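Local atomic coordinates of putative exported protein (Burkholderia pseudomallei, PDB entry 4JGB), a protein that probably binds NAD(P) in a Rossmann-like fold and may act as an oxidoreductase, although its substrate and precise role are unknown. Residues G93-G98 and Q147-T152; A22-R27 and A194-I199; L119-G124 and A135-Y140. One frame throughout, in Å; residues are numbered along the deposited sequence.

Contact 1 of 3, residues G93-G98 and Q147-T152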
ATOM      1  N   GLY A  93      -2.420 -14.766   5.615  1.00 18.88           N
ATOM      2  CA  GLY A  93      -2.667 -14.300   6.985  1.00 18.20           C
ATOM      3  C   GLY A  93      -4.069 -13.756   7.154  1.00 17.88           C
ATOM      4  O   GLY A  93      -4.775 -14.131   8.087  1.00 18.07           O
ATOM      5  N   ALA A  94      -4.481 -12.866   6.253  1.00 17.30           N
ATOM      6  CA  ALA A  94      -5.811 -12.256   6.377  1.00 17.28           C
ATOM      7  C   ALA A  94      -6.877 -13.334   6.343  1.00 18.18           C
ATOM      8  O   ALA A  94      -7.753 -13.347   7.198  1.00 19.64           O
ATOM      9  CB  ALA A  94      -6.057 -11.222   5.280  1.00 15.75           C
ATOM     10  N   ARG A  95      -6.801 -14.241   5.360  1.00 18.82           N
ATOM     11  CA  ARG A  95      -7.734 -15.388   5.275  1.00 19.72           C
ATOM     12  C   ARG A  95      -7.785 -16.215   6.563  1.00 20.65           C
ATOM     13  O   ARG A  95      -8.875 -16.518   7.085  1.00 21.46           O
ATOM     14  CB  ARG A  95      -7.344 -16.299   4.101  1.00 20.79           C
ATOM     15  CG  ARG A  95      -7.689 -15.724   2.727  1.00 20.58           C
ATOM     16  CD  ARG A  95      -7.050 -16.525   1.604  1.00 21.01           C
ATOM     17  NE  ARG A  95      -7.728 -16.282   0.331  1.00 21.26           N
ATOM     18  CZ  ARG A  95      -7.238 -16.650  -0.849  1.00 21.31           C
ATOM     19  NH1 ARG A  95      -6.066 -17.248  -0.908  1.00 21.09           N
ATOM     20  NH2 ARG A  95      -7.913 -16.395  -1.967  1.00 21.88           N
ATOM     21  N   LYS A  96      -6.603 -16.585   7.058  1.00 20.33           N
ATOM     22  CA  LYS A  96      -6.459 -17.467   8.212  1.00 21.32           C
ATOM     23  C   LYS A  96      -7.021 -16.801   9.465  1.00 21.38           C
ATOM     24  O   LYS A  96      -7.652 -17.456  10.291  1.00 21.33           O
ATOM     25  CB  LYS A  96      -4.987 -17.830   8.429  1.00 21.52           C
ATOM     26  N   ALA A  97      -6.810 -15.483   9.561  1.00 20.50           N
ATOM     27  CA  ALA A  97      -7.258 -14.686  10.702  1.00 20.65           C
ATOM     28  C   ALA A  97      -8.716 -14.160  10.585  1.00 20.91           C
ATOM     29  O   ALA A  97      -9.281 -13.694  11.561  1.00 21.75           O
ATOM     30  CB  ALA A  97      -6.289 -13.542  10.942  1.00 19.79           C
ATOM     31  N   GLY A  98      -9.319 -14.233   9.406  1.00 20.91           N
ATOM     32  CA  GLY A  98     -10.711 -13.783   9.241  1.00 20.63           C
ATOM     33  C   GLY A  98     -10.829 -12.288   8.986  1.00 20.12           C
ATOM     34  O   GLY A  98     -11.891 -11.692   9.222  1.00 19.67           O
ATOM     35  N   GLN A 147     -10.452 -13.392  -5.028  1.00 22.50           N
ATOM     36  CA  GLN A 147     -11.816 -12.887  -5.160  1.00 23.85           C
ATOM     37  C   GLN A 147     -12.488 -12.725  -3.812  1.00 22.79           C
ATOM     38  O   GLN A 147     -13.502 -12.038  -3.690  1.00 21.85           O
ATOM     39  CB  GLN A 147     -12.657 -13.866  -5.997  1.00 27.10           C
ATOM     40  CG  GLN A 147     -12.144 -14.103  -7.418  1.00 29.42           C
ATOM     41  CD  GLN A 147     -12.703 -13.104  -8.418  1.00 31.76           C
ATOM     42  OE1 GLN A 147     -12.379 -11.913  -8.386  1.00 31.93           O
ATOM     43  NE2 GLN A 147     -13.559 -13.592  -9.325  1.00 33.43           N
ATOM     44  N   ASP A 148     -11.939 -13.395  -2.809  1.00 21.59           N
ATOM     45  CA  ASP A 148     -12.648 -13.578  -1.562  1.00 21.93           C
ATOM     46  C   ASP A 148     -12.225 -12.576  -0.457  1.00 21.05           C
ATOM     47  O   ASP A 148     -12.759 -12.613   0.651  1.00 23.30           O
ATOM     48  CB  ASP A 148     -12.444 -15.020  -1.096  1.00 23.12           C
ATOM     49  CG  ASP A 148     -10.984 -15.327  -0.805  1.00 22.74           C
ATOM     50  OD1 ASP A 148     -10.149 -15.357  -1.738  1.00 23.18           O
ATOM     51  OD2 ASP A 148     -10.663 -15.501   0.362  1.00 22.48           O
ATOM     52  N   LEU A 149     -11.233 -11.734  -0.725  1.00 19.02           N
ATOM     53  CA  LEU A 149     -10.860 -10.668   0.213  1.00 17.84           C
ATOM     54  C   LEU A 149     -11.144  -9.306  -0.436  1.00 16.75           C
ATOM     55  O   LEU A 149     -11.113  -9.200  -1.667  1.00 15.96           O
ATOM     56  CB  LEU A 149      -9.355 -10.746   0.543  1.00 17.83           C
ATOM     57  CG  LEU A 149      -8.697 -11.963   1.200  1.00 18.11           C
ATOM     58  CD1 LEU A 149      -7.200 -11.708   1.380  1.00 17.59           C
ATOM     59  CD2 LEU A 149      -9.334 -12.233   2.543  1.00 18.86           C
ATOM     60  N   ASP A 150     -11.385  -8.275   0.395  1.00 15.88           N
ATOM     61  CA  ASP A 150     -11.462  -6.862  -0.063  1.00 15.01           C
ATOM     62  C   ASP A 150     -10.091  -6.194  -0.073  1.00 13.95           C
ATOM     63  O   ASP A 150      -9.742  -5.412   0.808  1.00 12.72           O
ATOM     64  CB  ASP A 150     -12.404  -6.037   0.806  1.00 15.69           C
ATOM     65  CG  ASP A 150     -13.827  -6.549   0.769  1.00 17.32           C
ATOM     66  OD1 ASP A 150     -14.201  -7.236  -0.216  1.00 17.49           O
ATOM     67  OD2 ASP A 150     -14.563  -6.274   1.739  1.00 18.32           O
ATOM     68  N   TRP A 151      -9.314  -6.518  -1.092  1.00 14.09           N
ATOM     69  CA  TRP A 151      -7.991  -5.991  -1.201  1.00 13.52           C
ATOM     70  C   TRP A 151      -7.982  -4.772  -2.100  1.00 13.25           C
ATOM     71  O   TRP A 151      -8.874  -4.590  -2.942  1.00 13.63           O
ATOM     72  CB  TRP A 151      -6.999  -7.093  -1.653  1.00 13.78           C
ATOM     73  CG  TRP A 151      -7.311  -7.687  -3.011  1.00 14.01           C
ATOM     74  CD1 TRP A 151      -7.964  -8.880  -3.278  1.00 14.81           C
ATOM     75  CD2 TRP A 151      -6.972  -7.125  -4.285  1.00 13.72           C
ATOM     76  NE1 TRP A 151      -8.034  -9.089  -4.636  1.00 14.85           N
ATOM     77  CE2 TRP A 151      -7.441  -8.028  -5.280  1.00 14.59           C
ATOM     78  CE3 TRP A 151      -6.322  -5.950  -4.684  1.00 13.07           C
ATOM     79  CZ2 TRP A 151      -7.293  -7.777  -6.664  1.00 14.48           C
ATOM     80  CZ3 TRP A 151      -6.158  -5.702  -6.077  1.00 13.50           C
ATOM     81  CH2 TRP A 151      -6.663  -6.605  -7.036  1.00 13.89           C
ATOM     82  N   THR A 152      -6.976  -3.926  -1.890  1.00 12.85           N
ATOM     83  CA  THR A 152      -6.718  -2.759  -2.727  1.00 12.32           C
ATOM     84  C   THR A 152      -5.210  -2.659  -2.941  1.00 11.47           C
ATOM     85  O   THR A 152      -4.429  -2.754  -1.988  1.00 11.48           O
ATOM     86  CB  THR A 152      -7.239  -1.458  -2.061  1.00 12.44           C
ATOM     87  OG1 THR A 152      -8.662  -1.444  -2.144  1.00 14.22           O
ATOM     88  CG2 THR A 152      -6.721  -0.201  -2.810  1.00 11.64           C
TER
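Arg95, near the C-terminal end of helix 83-97, reaches across to Asp148 and Leu149 on the turn that leads into strand 150-155. The bond from CA to CB runs across the direction of segment 147-152, and the atoms from CG outward make the contact. CG, set anti to the carbonyl carbon, lies 3.9 Å from CD2 of Leu149, the two side chains crossing at about a right angle. From there the chain runs extended, so CD passes alongside the carboxylate of Asp148 and lies 4.0 Å from its OD2. NE then donates to the same oxygen at 3.0 Å, using the syn lone pair, with an N-H...O angle of 160°. At the end of the chain NH2 meets Asp148 OD1; the 2.5 Å separation is very short and its exact value deserves caution. Guanidinium and carboxylate are nearly coplanar, 20° apart, which makes this a side-on, two-pronged salt bridge. Gripped through NE and NH2, the guanidinium should have little freedom to rotate.

The carboxylate of Asp148 is brought to the arginine by a CG that lies between the backbone N and the carbonyl carbon (chi1 63°). The charged pair is at the surface, whereas the layer beneath it is apolar: CB of Ala94 packs on CD1 of Leu149 at 4.1 Å, so the two leucine methyls divide their contacts between consecutive helix residues. Ala94 and Leu149 both also rest on Val102 of strand 101-105.

Gly98, with positive phi, ends the helix as the C-prime residue of a Schellman motif. The whole is a helix-on-sheet contact of a Rossmann-like alpha/beta fold, in which a helix packs over the parallel strands and a salt bridge at the surface joins it to the turn before a neighbouring strand.

Contact 2 of 3, residues A22-R27 and A194-I199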
ATOM      1  N   ALA A  22       0.491   5.603   9.443  1.00 10.67           N
ATOM      2  CA  ALA A  22       0.151   5.356  10.833  1.00 11.50           C
ATOM      3  C   ALA A  22      -0.333   6.612  11.529  1.00 11.79           C
ATOM      4  O   ALA A  22      -1.278   6.563  12.289  1.00 12.26           O
ATOM      5  CB  ALA A  22       1.343   4.754  11.606  1.00 11.89           C
ATOM      6  N   ALA A  23       0.330   7.729  11.292  1.00 12.44           N
ATOM      7  CA  ALA A  23      -0.026   8.995  11.941  1.00 13.16           C
ATOM      8  C   ALA A  23      -1.369   9.532  11.426  1.00 13.20           C
ATOM      9  O   ALA A  23      -2.181  10.105  12.197  1.00 13.19           O
ATOM     10  CB  ALA A  23       1.082  10.024  11.705  1.00 14.10           C
ATOM     11  N   GLU A  24      -1.592   9.367  10.119  1.00 12.48           N
ATOM     12  CA  GLU A  24      -2.858   9.788   9.488  1.00 12.80           C
ATOM     13  C   GLU A  24      -4.022   8.987  10.049  1.00 12.94           C
ATOM     14  O   GLU A  24      -5.108   9.543  10.280  1.00 14.36           O
ATOM     15  CB  GLU A  24      -2.802   9.642   7.955  1.00 12.43           C
ATOM     16  CG  GLU A  24      -4.070  10.062   7.195  1.00 12.80           C
ATOM     17  CD  GLU A  24      -4.457  11.535   7.382  1.00 13.62           C
ATOM     18  OE1 GLU A  24      -3.552  12.375   7.459  1.00 13.84           O
ATOM     19  OE2 GLU A  24      -5.675  11.866   7.386  1.00 14.34           O
ATOM     20  N   ALA A  25      -3.817   7.691  10.269  1.00 12.38           N
ATOM     21  CA  ALA A  25      -4.882   6.873  10.829  1.00 12.27           C
ATOM     22  C   ALA A  25      -5.113   7.187  12.322  1.00 12.94           C
ATOM     23  O   ALA A  25      -6.259   7.369  12.735  1.00 12.88           O
ATOM     24  CB  ALA A  25      -4.627   5.390  10.602  1.00 11.85           C
ATOM     25  N   ALA A  26      -4.028   7.293  13.096  1.00 12.99           N
ATOM     26  CA  ALA A  26      -4.121   7.650  14.535  1.00 13.79           C
ATOM     27  C   ALA A  26      -4.827   8.983  14.771  1.00 14.62           C
ATOM     28  O   ALA A  26      -5.673   9.080  15.653  1.00 15.35           O
ATOM     29  CB  ALA A  26      -2.746   7.661  15.202  1.00 13.81           C
ATOM     30  N   ARG A  27      -4.511  10.013  13.972  1.00 14.67           N
ATOM     31  CA  ARG A  27      -5.055  11.332  14.237  1.00 15.48           C
ATOM     32  C   ARG A  27      -6.578  11.377  13.969  1.00 16.04           C
ATOM     33  O   ARG A  27      -7.252  12.325  14.426  1.00 16.86           O
ATOM     34  CB  ARG A  27      -4.329  12.415  13.432  1.00 15.59           C
ATOM     35  CG  ARG A  27      -4.615  12.462  11.915  1.00 14.77           C
ATOM     36  CD  ARG A  27      -3.655  13.452  11.234  1.00 15.24           C
ATOM     37  NE  ARG A  27      -3.980  14.840  11.607  1.00 16.04           N
ATOM     38  CZ  ARG A  27      -3.230  15.930  11.380  1.00 16.82           C
ATOM     39  NH1 ARG A  27      -2.053  15.862  10.765  1.00 16.23           N
ATOM     40  NH2 ARG A  27      -3.682  17.124  11.785  1.00 17.85           N
ATOM     41  N   ALA A 194      -5.042   9.784   1.124  1.00  9.10           N
ATOM     42  CA  ALA A 194      -5.672   8.869   0.163  1.00  9.02           C
ATOM     43  C   ALA A 194      -5.803   7.421   0.643  1.00  8.76           C
ATOM     44  O   ALA A 194      -6.866   6.786   0.471  1.00  8.84           O
ATOM     45  CB  ALA A 194      -4.965   8.916  -1.190  1.00  8.68           C
ATOM     46  N   PHE A 195      -4.730   6.913   1.256  1.00  8.44           N
ATOM     47  CA  PHE A 195      -4.585   5.502   1.570  1.00  8.32           C
ATOM     48  C   PHE A 195      -5.572   5.202   2.692  1.00  8.71           C
ATOM     49  O   PHE A 195      -6.378   4.251   2.607  1.00  8.53           O
ATOM     50  CB  PHE A 195      -3.121   5.217   1.997  1.00  8.07           C
ATOM     51  CG  PHE A 195      -2.783   3.756   2.191  1.00  7.94           C
ATOM     52  CD1 PHE A 195      -3.107   3.090   3.378  1.00  8.04           C
ATOM     53  CD2 PHE A 195      -2.050   3.066   1.226  1.00  7.62           C
ATOM     54  CE1 PHE A 195      -2.735   1.766   3.576  1.00  7.98           C
ATOM     55  CE2 PHE A 195      -1.685   1.730   1.430  1.00  7.66           C
ATOM     56  CZ  PHE A 195      -2.015   1.091   2.617  1.00  7.65           C
ATOM     57  N   VAL A 196      -5.547   6.051   3.722  1.00  9.29           N
ATOM     58  CA  VAL A 196      -6.452   5.881   4.865  1.00  9.57           C
ATOM     59  C   VAL A 196      -7.925   6.188   4.472  1.00 10.31           C
ATOM     60  O   VAL A 196      -8.846   5.545   4.988  1.00 10.58           O
ATOM     61  CB  VAL A 196      -5.980   6.732   6.082  1.00  9.99           C
ATOM     62  CG1 VAL A 196      -7.014   6.681   7.196  1.00 10.32           C
ATOM     63  CG2 VAL A 196      -4.605   6.271   6.611  1.00  9.67           C
ATOM     64  N   ASP A 197      -8.159   7.136   3.557  1.00 10.75           N
ATOM     65  CA  ASP A 197      -9.548   7.382   3.048  1.00 11.90           C
ATOM     66  C   ASP A 197     -10.043   6.078   2.404  1.00 11.88           C
ATOM     67  O   ASP A 197     -11.209   5.696   2.541  1.00 12.76           O
ATOM     68  CB  ASP A 197      -9.617   8.478   1.949  1.00 11.89           C
ATOM     69  CG  ASP A 197      -9.499   9.906   2.476  1.00 12.69           C
ATOM     70  OD1 ASP A 197      -9.630  10.182   3.683  1.00 12.86           O
ATOM     71  OD2 ASP A 197      -9.294  10.786   1.624  1.00 12.81           O
ATOM     72  N   GLU A 198      -9.150   5.392   1.707  1.00 11.75           N
ATOM     73  CA  GLU A 198      -9.535   4.193   0.964  1.00 11.76           C
ATOM     74  C   GLU A 198      -9.842   3.043   1.907  1.00 11.74           C
ATOM     75  O   GLU A 198     -10.777   2.277   1.674  1.00 12.05           O
ATOM     76  CB  GLU A 198      -8.490   3.792  -0.101  1.00 11.58           C
ATOM     77  CG  GLU A 198      -8.822   2.503  -0.892  1.00 11.90           C
ATOM     78  CD  GLU A 198     -10.263   2.443  -1.434  1.00 13.14           C
ATOM     79  OE1 GLU A 198     -10.890   3.519  -1.610  1.00 13.07           O
ATOM     80  OE2 GLU A 198     -10.770   1.315  -1.702  1.00 13.62           O
ATOM     81  N   ILE A 199      -9.055   2.940   2.975  1.00 11.61           N
ATOM     82  CA  ILE A 199      -9.362   2.030   4.092  1.00 11.70           C
ATOM     83  C   ILE A 199     -10.782   2.233   4.624  1.00 12.77           C
ATOM     84  O   ILE A 199     -11.488   1.259   4.869  1.00 13.18           O
ATOM     85  CB  ILE A 199      -8.338   2.156   5.248  1.00 11.60           C
ATOM     86  CG1 ILE A 199      -6.957   1.645   4.788  1.00 10.62           C
ATOM     87  CG2 ILE A 199      -8.818   1.402   6.496  1.00 12.03           C
ATOM     88  CD1 ILE A 199      -5.882   1.707   5.852  1.00 10.52           C
TER
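Val196 on helix 188-201 projects toward helix 16-27 and packs against Glu24 and Ala25. The backbones come close here, the CA atoms of Ala25 and Val196 being 6.2 Å apart, a spacing that the small alanine permits. One methyl does nearly all the touching. With chi1 at 173°, CG1 of Val196 is anti to the backbone N and CG2 is anti to the carbonyl carbon, and it is CG2 that makes the closest contacts. It sits 3.9 Å from CG of Glu24, 4.0 Å from the backbone N of Ala25 and 4.1 Å from CB of Ala25, so the methyl meets the side chains of two consecutive residues and the backbone N of the second.

Glu24 contributes its aliphatic part and not its charge. Its first torsion is trans (chi1 -180°), which puts CG against Val196, where it also lies 4.0 Å from CB of the valine. The chain then bends at chi2 (61°), turning the carboxylate off the line of the first two methylenes. That polar end is buried but well supplied with positive partners: OE2 forms a salt bridge with Arg28 and OE1 another with Arg165. Arg28 also pairs with Asp197, whose OD1 is 5.7 Å from Glu24 OE2, and a shared arginine between the two acids would be expected to offset their like charges.

No hydrogen bond links the two segments directly; the contact is van der Waals packing with ionic pairs at its margin. Behind Val196, its neighbour Phe195 packs on Val103 and Val105 of strand 101-105. This is a close helix-helix contact at an alanine, on one face of the sheet of a Rossmann-like alpha/beta fold, the first helix of the chain meeting the last.

Contact 3 of 3, residues L119-G124 and A135-Y140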
ATOM      1  N   LEU A 119       3.276   1.981 -17.152  1.00 14.06           N
ATOM      2  CA  LEU A 119       4.357   2.945 -17.123  1.00 13.85           C
ATOM      3  C   LEU A 119       5.767   2.316 -17.280  1.00 14.11           C
ATOM      4  O   LEU A 119       6.619   2.850 -17.999  1.00 13.97           O
ATOM      5  CB  LEU A 119       4.288   3.781 -15.832  1.00 12.86           C
ATOM      6  CG  LEU A 119       5.294   4.941 -15.705  1.00 12.90           C
ATOM      7  CD1 LEU A 119       5.184   5.966 -16.817  1.00 12.96           C
ATOM      8  CD2 LEU A 119       5.141   5.588 -14.327  1.00 11.99           C
ATOM      9  N   VAL A 120       6.002   1.190 -16.601  1.00 14.02           N
ATOM     10  CA  VAL A 120       7.338   0.555 -16.625  1.00 14.81           C
ATOM     11  C   VAL A 120       7.767   0.264 -18.066  1.00 15.94           C
ATOM     12  O   VAL A 120       8.963   0.285 -18.383  1.00 16.40           O
ATOM     13  CB  VAL A 120       7.371  -0.750 -15.803  1.00 14.77           C
ATOM     14  CG1 VAL A 120       6.366  -1.768 -16.355  1.00 14.52           C
ATOM     15  CG2 VAL A 120       8.792  -1.346 -15.777  1.00 15.53           C
ATOM     16  N   ASP A 121       6.788   0.041 -18.951  1.00 16.55           N
ATOM     17  CA  ASP A 121       7.135  -0.316 -20.331  1.00 18.46           C
ATOM     18  C   ASP A 121       7.244   0.878 -21.274  1.00 18.72           C
ATOM     19  O   ASP A 121       7.449   0.665 -22.469  1.00 19.29           O
ATOM     20  CB  ASP A 121       6.180  -1.370 -20.898  1.00 19.06           C
ATOM     21  CG  ASP A 121       6.313  -2.686 -20.186  1.00 19.90           C
ATOM     22  OD1 ASP A 121       7.477  -3.048 -19.862  1.00 21.02           O
ATOM     23  OD2 ASP A 121       5.273  -3.324 -19.892  1.00 19.53           O
ATOM     24  N   THR A 122       7.102   2.101 -20.744  1.00 17.99           N
ATOM     25  CA  THR A 122       7.126   3.328 -21.572  1.00 18.93           C
ATOM     26  C   THR A 122       8.550   3.757 -21.930  1.00 19.72           C
ATOM     27  O   THR A 122       9.513   3.345 -21.284  1.00 20.04           O
ATOM     28  CB  THR A 122       6.325   4.530 -20.965  1.00 18.09           C
ATOM     29  OG1 THR A 122       6.823   4.906 -19.661  1.00 17.24           O
ATOM     30  CG2 THR A 122       4.851   4.200 -20.906  1.00 17.47           C
ATOM     31  N   GLU A 123       8.679   4.558 -22.977  1.00 20.84           N
ATOM     32  CA  GLU A 123       9.976   5.086 -23.348  1.00 21.56           C
ATOM     33  C   GLU A 123      10.471   6.106 -22.323  1.00 20.22           C
ATOM     34  O   GLU A 123       9.758   6.997 -21.916  1.00 18.96           O
ATOM     35  CB  GLU A 123       9.976   5.637 -24.790  1.00 23.70           C
ATOM     36  CG  GLU A 123       9.983   4.545 -25.851  1.00 25.40           C
ATOM     37  CD  GLU A 123      11.249   3.707 -25.815  1.00 27.11           C
ATOM     38  OE1 GLU A 123      12.248   4.138 -26.406  1.00 28.70           O
ATOM     39  OE2 GLU A 123      11.253   2.604 -25.213  1.00 28.07           O
ATOM     40  N   GLY A 124      11.691   5.876 -21.848  1.00 20.38           N
ATOM     41  CA  GLY A 124      12.325   6.737 -20.870  1.00 19.86           C
ATOM     42  C   GLY A 124      12.115   6.343 -19.423  1.00 18.62           C
ATOM     43  O   GLY A 124      12.581   7.048 -18.531  1.00 18.13           O
ATOM     44  N   ALA A 135       8.247  -6.614 -10.170  1.00 17.93           N
ATOM     45  CA  ALA A 135       7.788  -7.301  -8.948  1.00 18.31           C
ATOM     46  C   ALA A 135       6.396  -6.790  -8.509  1.00 17.87           C
ATOM     47  O   ALA A 135       5.520  -7.601  -8.165  1.00 18.12           O
ATOM     48  CB  ALA A 135       8.798  -7.113  -7.830  1.00 18.02           C
ATOM     49  N   HIS A 136       6.164  -5.466  -8.548  1.00 16.64           N
ATOM     50  CA  HIS A 136       4.807  -4.982  -8.236  1.00 16.77           C
ATOM     51  C   HIS A 136       3.777  -5.524  -9.218  1.00 17.24           C
ATOM     52  O   HIS A 136       2.677  -5.916  -8.800  1.00 16.89           O
ATOM     53  CB  HIS A 136       4.721  -3.449  -8.174  1.00 16.04           C
ATOM     54  CG  HIS A 136       5.383  -2.884  -6.974  1.00 16.23           C
ATOM     55  ND1 HIS A 136       4.943  -3.156  -5.694  1.00 16.88           N
ATOM     56  CD2 HIS A 136       6.476  -2.107  -6.842  1.00 16.61           C
ATOM     57  CE1 HIS A 136       5.726  -2.544  -4.825  1.00 16.86           C
ATOM     58  NE2 HIS A 136       6.661  -1.895  -5.500  1.00 17.34           N
ATOM     59  N   ARG A 137       4.141  -5.556 -10.505  1.00 17.24           N
ATOM     60  CA  ARG A 137       3.256  -6.097 -11.528  1.00 17.95           C
ATOM     61  C   ARG A 137       2.795  -7.503 -11.203  1.00 18.75           C
ATOM     62  O   ARG A 137       1.614  -7.793 -11.338  1.00 18.89           O
ATOM     63  CB  ARG A 137       3.905  -6.103 -12.906  1.00 18.71           C
ATOM     64  CG  ARG A 137       3.158  -6.984 -13.914  1.00 19.47           C
ATOM     65  CD  ARG A 137       3.912  -7.083 -15.237  1.00 19.97           C
ATOM     66  NE  ARG A 137       3.891  -5.803 -15.953  1.00 18.66           N
ATOM     67  CZ  ARG A 137       4.655  -5.517 -17.005  1.00 18.73           C
ATOM     68  NH1 ARG A 137       5.516  -6.416 -17.473  1.00 19.18           N
ATOM     69  NH2 ARG A 137       4.575  -4.318 -17.572  1.00 18.26           N
ATOM     70  N   ASP A 138       3.733  -8.358 -10.783  1.00 18.92           N
ATOM     71  CA  ASP A 138       3.412  -9.739 -10.383  1.00 20.06           C
ATOM     72  C   ASP A 138       2.603  -9.834  -9.084  1.00 18.81           C
ATOM     73  O   ASP A 138       1.722 -10.667  -8.969  1.00 19.65           O
ATOM     74  CB  ASP A 138       4.692 -10.554 -10.240  1.00 21.17           C
ATOM     75  CG  ASP A 138       5.448 -10.710 -11.559  1.00 23.68           C
ATOM     76  OD1 ASP A 138       4.873 -10.405 -12.652  1.00 23.66           O
ATOM     77  OD2 ASP A 138       6.628 -11.129 -11.478  1.00 23.82           O
ATOM     78  N   ALA A 139       2.928  -8.998  -8.102  1.00 18.75           N
ATOM     79  CA  ALA A 139       2.129  -8.867  -6.881  1.00 18.03           C
ATOM     80  C   ALA A 139       0.676  -8.542  -7.247  1.00 18.07           C
ATOM     81  O   ALA A 139      -0.252  -9.225  -6.808  1.00 17.83           O
ATOM     82  CB  ALA A 139       2.708  -7.800  -5.964  1.00 17.71           C
ATOM     83  N   TYR A 140       0.483  -7.523  -8.077  1.00 18.61           N
ATOM     84  CA  TYR A 140      -0.857  -7.187  -8.572  1.00 19.91           C
ATOM     85  C   TYR A 140      -1.474  -8.345  -9.379  1.00 20.25           C
ATOM     86  O   TYR A 140      -2.633  -8.668  -9.195  1.00 19.97           O
ATOM     87  CB  TYR A 140      -0.847  -5.904  -9.405  1.00 21.42           C
ATOM     88  CG  TYR A 140      -2.219  -5.597  -9.963  1.00 24.24           C
ATOM     89  CD1 TYR A 140      -3.212  -5.070  -9.139  1.00 24.19           C
ATOM     90  CD2 TYR A 140      -2.541  -5.863 -11.309  1.00 27.47           C
ATOM     91  CE1 TYR A 140      -4.483  -4.798  -9.622  1.00 26.44           C
ATOM     92  CE2 TYR A 140      -3.822  -5.589 -11.802  1.00 29.77           C
ATOM     93  CZ  TYR A 140      -4.783  -5.053 -10.948  1.00 28.60           C
ATOM     94  OH  TYR A 140      -6.050  -4.760 -11.384  1.00 31.43           O
TER
HETATM   95  O   HOH W   1       7.461  -5.696 -19.344  1.00 29.11           O
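Arg137 of helix 130-143 extends to Asp121 and Val120 in the short 3-10 turn that follows strand 117-118. Its NH2 donates to Asp121 OD2 at 2.6 Å in a salt bridge whose N-H...O angle is 147°. The oxygen lies near the guanidinium plane, yet the nitrogen approaches it from above the carboxylate plane, the two planar groups being 49° apart. A second, indirect link completes the pairing: a water donates to Asp121 OD1 at 2.7 Å and accepts from Arg137 NH1 at 2.8 Å. NE donates to OE1 of Gln118, and NH2 has a further hydrogen-bond partner in a residue flanking the segments, so all three arginine nitrogens and both carboxylate oxygens are engaged. Three donors fixed in this way should restrict rotation of the guanidinium. The chain bends at chi3 (-69°) after an extended start, bringing NH2 past CG1 of Val120, 3.3 Å away and oblique to the guanidinium.

The turn also has its own bonds. Leu119 O accepts from Thr122 N at 2.9 Å and from Thr122 OG1 at 2.7 Å, the hydroxyl lying in the carbonyl plane on a lone pair. Val120, buried, packs further on Lys130 and Ala133. This water-bridged surface salt bridge ties the connection after strand 117-118 to helix 130-143, which leads to strand 150-155 of the Rossmann-like sheet.

How the contacts relate
After strand 7-11 the chain forms helix 16-27, whose partner in contact 2 comes only on helix 188-201, so this contact closes the longest loop and encloses the other two. Within it, contact 1 closes a shorter loop from helix 83-97 to the start of strand 150-155, and contact 3, between 119-124 and 135-140, is nested inside that in turn; none of the loops cross. Contacts 2 and 3 lie on opposite sides of the chain's centre and do not touch. Contact 1 meets both: Trp151 packs on Tyr140 of contact 3, and Thr152 makes a weak hydrogen bond to Glu198 of contact 2. Strand 150-155 thus connects all three.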